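Local coordinates for protein rubisco operon transcriptional regulator (Synechocystis sp., PDB 5Y2W) that probably represses transcription of carbon-acquisition genes as a LysR-type regulator, binding the metabolite 2-phosphoglycolate in its regulatory domain, at residues Leu80-Ala88 with Ile156-Leu164; Leu105-Lys115 with Val132-Asn143. All blocks are in the same frame, centred on the assembly; numbering follows the deposited sequence.

Overall arrangement
Both contacts belong to the LysR substrate-binding domain and meet the two ends of 2-phosphoglycolate, the carboxylate and the phosphate. Interaction 1 is the buried one, its centre about 8 Å from the centre of the chain; interaction 2, at about 17 Å, is partly buried and borders the second subunit. They meet directly: Ile111 of interaction 2 is probably hydrogen-bonded through its carbonyl to the Ser157 hydroxyl of interaction 1, and both touch helix 143-151. Their chemistry follows their place. Interaction 1 is a regular antiparallel ladder with largely apolar faces and offers an amide to the ligand's carboxylate, whereas interaction 2 pairs irregularly in parallel, carries more charge and offers a guanidinium to the phosphate.

Interaction 1. Residues Leu80-Ala88 with Ile156-Leu164; sequences LDNPLVVIA and ISVLSQHTL. With PGA (2-phosphoglycolic acid), chain B.
The His162 ring presents an edge to 80-88, while Trp187, from the neighbouring sheet, stacks with it. In the ring plane NE2 donates to Asp81 O (2.8 Å), meeting a carbonyl lone pair almost in plane. Next to it on the rim, His162 CD2 lies 3.2 Å from Asn82 OD1, the amide plane turned only 26° from the ring. Leu80 CD2 comes in obliquely near CE1. The Asn82 amide has work at both ends: OD1 accepts from Ser160 OG, at a modelled 2.5 Å that is probably too short to trust exactly, while ND2 donates to O1 of the 2-phosphoglycolate carboxylate at 2.7 Å and also to Ser66. Asn82 swings CG anti to its own nitrogen (chi1 -178°), which carries the amide across to Ser160. That serine oxygen also accepts from His162 N, an ST turn that starts the 3-10 segment.

Further on, the strands run antiparallel. Gln161 N to Pro83 O leads into the hydrogen-bonded pairs Val85-Leu159 and Ile87-Ser157. Leu84, Val86 and Val158 pack on one face, where Val86 CG2 meets Val158 CG2 at 3.7 Å beside Phe181. On the other, the Ile87 side chain crosses that of Leu159 at about a right angle (CD1 to CB 3.7 Å) and meets Leu164 CD2 tip to tip (3.8 Å), with helix 143-151 against this face.

Strand 81-89 joins the three-stranded sheet just after the chain leaves the five-stranded one. If the short Ser160 bond is real, it fixes which end of the amide faces the ligand, and Ser160 probably serves as a second-shell residue for carboxylate binding.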
# COMPACT_ATOMS: atom_id res chain seq x y z
N LEU A 80 13.79 -15.16 3.99
CA LEU A 80 12.46 -15.67 3.60
C LEU A 80 12.34 -15.64 2.10
O LEU A 80 12.75 -14.72 1.46
CB LEU A 80 11.32 -14.81 4.27
CG LEU A 80 9.95 -15.48 4.41
CD1 LEU A 80 9.98 -16.81 5.14
CD2 LEU A 80 8.98 -14.56 5.11
N ASP A 81 11.78 -16.68 1.53
CA ASP A 81 11.53 -16.71 0.11
C ASP A 81 10.44 -15.71 -0.25
O ASP A 81 9.56 -15.45 0.55
CB ASP A 81 11.03 -18.08 -0.31
CG ASP A 81 12.10 -19.14 -0.19
OD1 ASP A 81 13.27 -18.76 0.05
OD2 ASP A 81 11.78 -20.33 -0.35
N ASN A 82 10.53 -15.20 -1.46
CA ASN A 82 9.57 -14.26 -1.96
C ASN A 82 9.16 -14.69 -3.37
O ASN A 82 9.50 -14.04 -4.37
CB ASN A 82 10.19 -12.89 -1.97
CG ASN A 82 9.22 -11.83 -2.46
OD1 ASN A 82 7.97 -11.96 -2.30
ND2 ASN A 82 9.76 -10.80 -3.06
N PRO A 83 8.43 -15.78 -3.46
CA PRO A 83 8.05 -16.22 -4.80
C PRO A 83 6.99 -15.29 -5.43
O PRO A 83 5.99 -14.96 -4.79
CB PRO A 83 7.47 -17.58 -4.56
CG PRO A 83 6.90 -17.53 -3.21
CD PRO A 83 7.72 -16.52 -2.42
N LEU A 84 7.27 -14.86 -6.67
CA LEU A 84 6.33 -14.08 -7.48
C LEU A 84 5.49 -15.00 -8.36
O LEU A 84 6.02 -15.87 -9.07
CB LEU A 84 7.10 -13.15 -8.38
CG LEU A 84 8.13 -12.21 -7.75
CD1 LEU A 84 8.58 -11.20 -8.80
CD2 LEU A 84 7.63 -11.46 -6.53
N VAL A 85 4.19 -14.86 -8.31
CA VAL A 85 3.34 -15.80 -9.03
C VAL A 85 2.35 -15.07 -9.93
O VAL A 85 2.05 -13.89 -9.72
CB VAL A 85 2.56 -16.71 -8.04
CG1 VAL A 85 3.48 -17.66 -7.29
CG2 VAL A 85 1.73 -15.89 -7.04
N VAL A 86 1.82 -15.83 -10.90
CA VAL A 86 0.76 -15.35 -11.77
C VAL A 86 -0.62 -15.43 -11.09
O VAL A 86 -1.07 -16.49 -10.69
CB VAL A 86 0.76 -16.09 -13.12
CG1 VAL A 86 -0.35 -15.57 -14.01
CG2 VAL A 86 2.10 -15.89 -13.84
N ILE A 87 -1.29 -14.29 -11.01
CA ILE A 87 -2.56 -14.20 -10.40
C ILE A 87 -3.59 -13.81 -11.42
O ILE A 87 -3.37 -12.91 -12.24
CB ILE A 87 -2.55 -13.17 -9.28
CG1 ILE A 87 -1.52 -13.62 -8.21
CG2 ILE A 87 -3.95 -13.05 -8.65
CD1 ILE A 87 -1.09 -12.51 -7.31
N ALA A 88 -4.73 -14.49 -11.35
CA ALA A 88 -5.85 -14.15 -12.20
C ALA A 88 -7.14 -14.22 -11.39
O ALA A 88 -7.14 -14.53 -10.18
CB ALA A 88 -5.93 -15.11 -13.38
N ILE A 156 -4.71 -10.25 -15.71
CA ILE A 156 -3.86 -11.01 -14.79
C ILE A 156 -2.66 -10.13 -14.52
O ILE A 156 -2.46 -9.12 -15.17
CB ILE A 156 -3.42 -12.34 -15.42
CG1 ILE A 156 -2.55 -12.09 -16.63
CG2 ILE A 156 -4.64 -13.10 -15.87
CD1 ILE A 156 -2.04 -13.37 -17.25
N SER A 157 -1.93 -10.51 -13.50
CA SER A 157 -0.68 -9.86 -13.12
C SER A 157 0.26 -10.88 -12.47
O SER A 157 -0.08 -12.04 -12.32
CB SER A 157 -0.93 -8.76 -12.11
OG SER A 157 0.16 -7.82 -12.10
N VAL A 158 1.47 -10.44 -12.13
CA VAL A 158 2.41 -11.25 -11.34
C VAL A 158 2.72 -10.40 -10.14
O VAL A 158 3.07 -9.22 -10.30
CB VAL A 158 3.70 -11.53 -12.12
CG1 VAL A 158 4.81 -11.98 -11.17
CG2 VAL A 158 3.48 -12.52 -13.28
N LEU A 159 2.51 -10.96 -8.96
CA LEU A 159 2.79 -10.28 -7.73
C LEU A 159 3.47 -11.28 -6.78
O LEU A 159 3.36 -12.50 -6.96
CB LEU A 159 1.46 -9.85 -7.06
CG LEU A 159 0.51 -8.83 -7.69
CD1 LEU A 159 -0.78 -8.69 -6.88
CD2 LEU A 159 1.23 -7.54 -7.80
N SER A 160 4.09 -10.77 -5.73
CA SER A 160 4.54 -11.60 -4.61
C SER A 160 3.40 -12.36 -4.04
O SER A 160 2.35 -11.79 -3.74
CB SER A 160 5.13 -10.75 -3.48
OG SER A 160 5.50 -11.61 -2.43
N GLN A 161 3.62 -13.64 -3.84
CA GLN A 161 2.70 -14.47 -3.12
C GLN A 161 2.38 -13.98 -1.73
O GLN A 161 1.33 -14.30 -1.21
CB GLN A 161 3.30 -15.85 -2.97
CG GLN A 161 2.27 -16.93 -2.73
CD GLN A 161 2.72 -18.26 -3.27
OE1 GLN A 161 3.90 -18.47 -3.46
NE2 GLN A 161 1.80 -19.14 -3.51
N HIS A 162 3.28 -13.18 -1.11
CA HIS A 162 2.99 -12.61 0.21
C HIS A 162 1.81 -11.66 0.15
O HIS A 162 1.25 -11.36 1.18
CB HIS A 162 4.19 -11.85 0.77
CG HIS A 162 5.38 -12.74 1.01
ND1 HIS A 162 5.39 -13.70 2.00
CD2 HIS A 162 6.57 -12.85 0.38
CE1 HIS A 162 6.53 -14.37 1.96
NE2 HIS A 162 7.26 -13.88 0.98
N THR A 163 1.45 -11.15 -1.04
CA THR A 163 0.32 -10.18 -1.12
C THR A 163 -1.03 -10.90 -0.98
O THR A 163 -2.04 -10.27 -0.67
CB THR A 163 0.29 -9.39 -2.44
OG1 THR A 163 0.08 -10.30 -3.52
CG2 THR A 163 1.58 -8.57 -2.68
N LEU A 164 -1.03 -12.21 -1.24
CA LEU A 164 -2.23 -13.05 -1.12
C LEU A 164 -2.56 -13.56 0.30
O LEU A 164 -3.48 -14.33 0.46
CB LEU A 164 -2.11 -14.26 -2.04
CG LEU A 164 -1.89 -13.97 -3.54
CD1 LEU A 164 -1.54 -15.27 -4.25
CD2 LEU A 164 -3.12 -13.25 -4.14
P PGA B . 8.54 -3.81 -5.53
O1P PGA B . 9.20 -5.03 -4.71
O2P PGA B . 7.67 -3.09 -4.56
O3P PGA B . 7.81 -4.49 -6.70
O4P PGA B . 9.69 -2.91 -5.81
C2 PGA B . 8.52 -6.03 -3.97
C1 PGA B . 9.10 -7.42 -4.20
O1 PGA B . 8.58 -8.41 -3.59
O2 PGA B . 10.07 -7.53 -4.97

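Interaction 2. Residues Leu105-Lys115 with Val132-Asn143; sequences LNDEAFIMREK and VDVRVRLELGSN. With PGA (2-phosphoglycolic acid), chain B.
Arg135 donates from N to Glu108 O and accepts at O from Phe110 N, one of two short sets of backbone bonds between chains running in the same direction. Met112 spans the other, receiving Leu140 N on its carbonyl at 2.7 Å and giving its own N-H to Leu138 O. Where the register slips between them, a water donates to Phe110 O and accepts from Arg137 N, both at 2.8 Å. Within the type II turn of 105-108, Asn106 OD1 takes the N-H of Asp133.

Apolar packing follows the pairing. Phe110 CB rests on Val134 CB (3.6 Å), the Met112 side chain crosses Val136 at about a right angle, and Ile111 lies alongside Leu138 while CG2 also touches Leu140 CD1.

Arg113 and Glu114 lie at the cleft end. Bends at chi2 and chi3 (-78° and -56°) fold Arg113 back toward Asn143, whose OD1 accepts from NH2 at 2.9 Å, the planes 89° apart. Glu114 grips the guanidinium side-on, OE2 to NE and OE1 to NH1. NH1 also donates to phosphate oxygen O2P (2.9 Å). Away from the ligand, Glu139 OE2 is chiefly paired with Arg120; exposed Lys115 makes a longer salt bridge to it through NZ, 3.4 Å.

Leu138-Leu140 continue in a parallel ladder with the second subunit. Glu114's in-plane two-bond grip probably sets the guanidinium's rotation and offsets part of its charge; Asn143 adds a tilted, less straight bond.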
# COMPACT_ATOMS: atom_id res chain seq x y z
N LEU A 105 0.71 -16.93 -22.10
CA LEU A 105 0.58 -15.55 -21.62
C LEU A 105 0.55 -14.49 -22.71
O LEU A 105 0.18 -13.35 -22.47
CB LEU A 105 1.70 -15.20 -20.61
CG LEU A 105 1.63 -15.99 -19.30
CD1 LEU A 105 2.63 -15.43 -18.31
CD2 LEU A 105 0.24 -16.01 -18.73
N ASN A 106 0.97 -14.87 -23.91
CA ASN A 106 1.06 -13.96 -25.02
C ASN A 106 -0.25 -13.26 -25.31
O ASN A 106 -1.26 -13.91 -25.50
CB ASN A 106 1.47 -14.76 -26.24
CG ASN A 106 2.95 -14.94 -26.32
OD1 ASN A 106 3.68 -13.96 -26.30
ND2 ASN A 106 3.40 -16.17 -26.37
N ASP A 107 -0.22 -11.94 -25.35
CA ASP A 107 -1.40 -11.14 -25.61
C ASP A 107 -2.49 -11.17 -24.55
O ASP A 107 -3.52 -10.56 -24.74
CB ASP A 107 -1.96 -11.44 -27.01
CG ASP A 107 -0.99 -11.03 -28.08
OD1 ASP A 107 -0.89 -9.82 -28.27
OD2 ASP A 107 -0.27 -11.89 -28.64
N GLU A 108 -2.24 -11.85 -23.42
CA GLU A 108 -3.11 -11.70 -22.27
C GLU A 108 -3.10 -10.30 -21.74
O GLU A 108 -2.08 -9.62 -21.78
CB GLU A 108 -2.66 -12.58 -21.12
CG GLU A 108 -2.99 -14.04 -21.30
CD GLU A 108 -4.45 -14.39 -20.99
OE1 GLU A 108 -5.09 -13.74 -20.09
OE2 GLU A 108 -4.96 -15.33 -21.67
N ALA A 109 -4.28 -9.85 -21.26
CA ALA A 109 -4.41 -8.54 -20.65
C ALA A 109 -3.66 -8.67 -19.33
O ALA A 109 -3.94 -9.58 -18.52
CB ALA A 109 -5.86 -8.15 -20.40
N PHE A 110 -2.72 -7.76 -19.13
CA PHE A 110 -1.74 -7.88 -18.04
C PHE A 110 -1.51 -6.51 -17.38
O PHE A 110 -1.10 -5.55 -18.03
CB PHE A 110 -0.44 -8.40 -18.59
CG PHE A 110 0.53 -8.84 -17.54
CD1 PHE A 110 1.30 -7.92 -16.86
CD2 PHE A 110 0.66 -10.18 -17.23
CE1 PHE A 110 2.18 -8.32 -15.87
CE2 PHE A 110 1.53 -10.60 -16.25
CZ PHE A 110 2.30 -9.66 -15.57
N ILE A 111 -1.72 -6.46 -16.07
CA ILE A 111 -1.61 -5.22 -15.35
C ILE A 111 -0.23 -5.13 -14.81
O ILE A 111 0.24 -6.05 -14.14
CB ILE A 111 -2.61 -5.19 -14.19
CG1 ILE A 111 -4.05 -5.42 -14.72
CG2 ILE A 111 -2.50 -3.87 -13.44
CD1 ILE A 111 -4.95 -6.19 -13.78
N MET A 112 0.42 -4.01 -15.02
CA MET A 112 1.79 -3.86 -14.53
C MET A 112 1.85 -2.94 -13.31
O MET A 112 1.01 -2.08 -13.12
CB MET A 112 2.65 -3.23 -15.61
CG MET A 112 3.06 -4.14 -16.74
SD MET A 112 4.50 -5.19 -16.39
CE MET A 112 4.75 -6.16 -17.88
N ARG A 113 2.83 -3.15 -12.46
CA ARG A 113 3.20 -2.23 -11.40
C ARG A 113 3.85 -0.98 -12.04
O ARG A 113 4.21 -0.99 -13.23
CB ARG A 113 4.24 -2.91 -10.47
CG ARG A 113 3.66 -3.93 -9.50
CD ARG A 113 3.00 -3.29 -8.30
NE ARG A 113 3.97 -2.41 -7.65
CZ ARG A 113 4.90 -2.78 -6.77
NH1 ARG A 113 5.80 -1.87 -6.37
NH2 ARG A 113 4.94 -4.04 -6.31
N GLU A 114 4.01 0.08 -11.23
CA GLU A 114 4.74 1.32 -11.61
C GLU A 114 6.19 1.02 -11.95
O GLU A 114 6.77 0.04 -11.44
CB GLU A 114 4.69 2.34 -10.50
CG GLU A 114 5.61 2.12 -9.27
CD GLU A 114 5.20 0.96 -8.36
OE1 GLU A 114 5.99 0.68 -7.40
OE2 GLU A 114 4.14 0.29 -8.60
N LYS A 115 6.74 1.82 -12.88
CA LYS A 115 8.18 1.90 -13.14
C LYS A 115 8.90 2.16 -11.84
O LYS A 115 8.47 3.00 -11.05
CB LYS A 115 8.50 3.05 -14.13
CG LYS A 115 8.04 2.80 -15.57
CD LYS A 115 8.52 3.88 -16.55
CE LYS A 115 7.95 3.66 -17.95
NZ LYS A 115 6.45 3.50 -18.00
N VAL A 132 7.69 -13.39 -24.68
CA VAL A 132 6.28 -13.32 -24.30
C VAL A 132 5.90 -11.87 -24.44
O VAL A 132 6.62 -11.02 -23.94
CB VAL A 132 6.06 -13.78 -22.85
CG1 VAL A 132 4.75 -13.27 -22.27
CG2 VAL A 132 6.16 -15.29 -22.77
N ASP A 133 4.80 -11.59 -25.10
CA ASP A 133 4.31 -10.20 -25.22
C ASP A 133 2.93 -10.19 -24.61
O ASP A 133 2.07 -10.95 -25.06
CB ASP A 133 4.18 -9.74 -26.69
CG ASP A 133 5.51 -9.72 -27.43
OD1 ASP A 133 6.56 -9.27 -26.88
OD2 ASP A 133 5.52 -10.15 -28.60
N VAL A 134 2.72 -9.32 -23.62
CA VAL A 134 1.42 -9.22 -22.97
C VAL A 134 0.83 -7.90 -23.33
O VAL A 134 1.55 -6.99 -23.65
CB VAL A 134 1.49 -9.31 -21.44
CG1 VAL A 134 1.65 -10.74 -21.04
CG2 VAL A 134 2.63 -8.44 -20.88
N ARG A 135 -0.48 -7.80 -23.24
CA ARG A 135 -1.18 -6.57 -23.57
C ARG A 135 -1.34 -5.72 -22.31
O ARG A 135 -2.07 -6.06 -21.40
CB ARG A 135 -2.53 -6.91 -24.18
CG ARG A 135 -3.24 -5.70 -24.74
CD ARG A 135 -4.39 -6.05 -25.68
NE ARG A 135 -5.02 -4.85 -26.28
CZ ARG A 135 -5.98 -4.11 -25.71
NH1 ARG A 135 -6.47 -4.43 -24.52
NH2 ARG A 135 -6.48 -3.05 -26.33
N VAL A 136 -0.60 -4.65 -22.22
CA VAL A 136 -0.65 -3.81 -21.03
C VAL A 136 -1.39 -2.51 -21.31
O VAL A 136 -1.04 -1.79 -22.19
CB VAL A 136 0.78 -3.46 -20.59
CG1 VAL A 136 0.76 -2.63 -19.32
CG2 VAL A 136 1.58 -4.74 -20.39
N ARG A 137 -2.41 -2.21 -20.53
CA ARG A 137 -3.00 -0.88 -20.55
C ARG A 137 -3.12 -0.19 -19.17
O ARG A 137 -3.42 1.00 -19.08
CB ARG A 137 -4.34 -0.95 -21.29
CG ARG A 137 -4.12 -1.15 -22.80
CD ARG A 137 -5.33 -0.73 -23.59
NE ARG A 137 -6.49 -1.55 -23.19
CZ ARG A 137 -7.63 -1.11 -22.63
NH1 ARG A 137 -8.58 -2.01 -22.35
NH2 ARG A 137 -7.85 0.18 -22.34
N LEU A 138 -2.87 -0.95 -18.10
CA LEU A 138 -2.93 -0.47 -16.74
C LEU A 138 -1.59 -0.65 -16.12
O LEU A 138 -1.07 -1.77 -16.07
CB LEU A 138 -3.95 -1.24 -15.94
CG LEU A 138 -5.40 -1.14 -16.38
CD1 LEU A 138 -6.31 -1.99 -15.53
CD2 LEU A 138 -5.82 0.32 -16.30
N GLU A 139 -1.02 0.45 -15.68
CA GLU A 139 0.15 0.46 -14.84
C GLU A 139 -0.34 0.98 -13.51
O GLU A 139 -0.62 2.16 -13.37
CB GLU A 139 1.20 1.37 -15.49
CG GLU A 139 2.35 1.69 -14.61
CD GLU A 139 3.40 2.51 -15.32
OE1 GLU A 139 4.00 3.39 -14.64
OE2 GLU A 139 3.64 2.25 -16.54
N LEU A 140 -0.50 0.07 -12.53
CA LEU A 140 -1.06 0.43 -11.22
C LEU A 140 -0.04 0.37 -10.10
O LEU A 140 0.43 -0.69 -9.73
CB LEU A 140 -2.26 -0.40 -10.88
CG LEU A 140 -3.38 -0.46 -11.91
CD1 LEU A 140 -4.51 -1.33 -11.39
CD2 LEU A 140 -3.87 0.93 -12.21
N GLY A 141 0.29 1.52 -9.54
CA GLY A 141 1.33 1.63 -8.53
C GLY A 141 1.06 1.10 -7.11
O GLY A 141 1.37 1.77 -6.12
N SER A 142 0.54 -0.11 -6.99
CA SER A 142 0.29 -0.69 -5.68
C SER A 142 -0.11 -2.10 -5.91
O SER A 142 -0.89 -2.38 -6.83
CB SER A 142 -0.88 0.05 -5.03
OG SER A 142 -1.59 -0.76 -4.12
N ASN A 143 0.43 -3.03 -5.13
CA ASN A 143 -0.06 -4.41 -5.15
C ASN A 143 -1.55 -4.55 -4.87
O ASN A 143 -2.22 -5.43 -5.43
CB ASN A 143 0.74 -5.31 -4.21
CG ASN A 143 2.23 -5.30 -4.53
OD1 ASN A 143 2.68 -5.73 -5.61
ND2 ASN A 143 3.02 -4.79 -3.59
P PGA B . 8.54 -3.81 -5.53
O1P PGA B . 9.20 -5.03 -4.71
O2P PGA B . 7.67 -3.09 -4.56
O3P PGA B . 7.81 -4.49 -6.70
O4P PGA B . 9.69 -2.91 -5.81
C2 PGA B . 8.52 -6.03 -3.97
C1 PGA B . 9.10 -7.42 -4.20
O1 PGA B . 8.58 -8.41 -3.59
O2 PGA B . 10.07 -7.53 -4.97
O HOH W 1 -3.26 -3.82 -18.43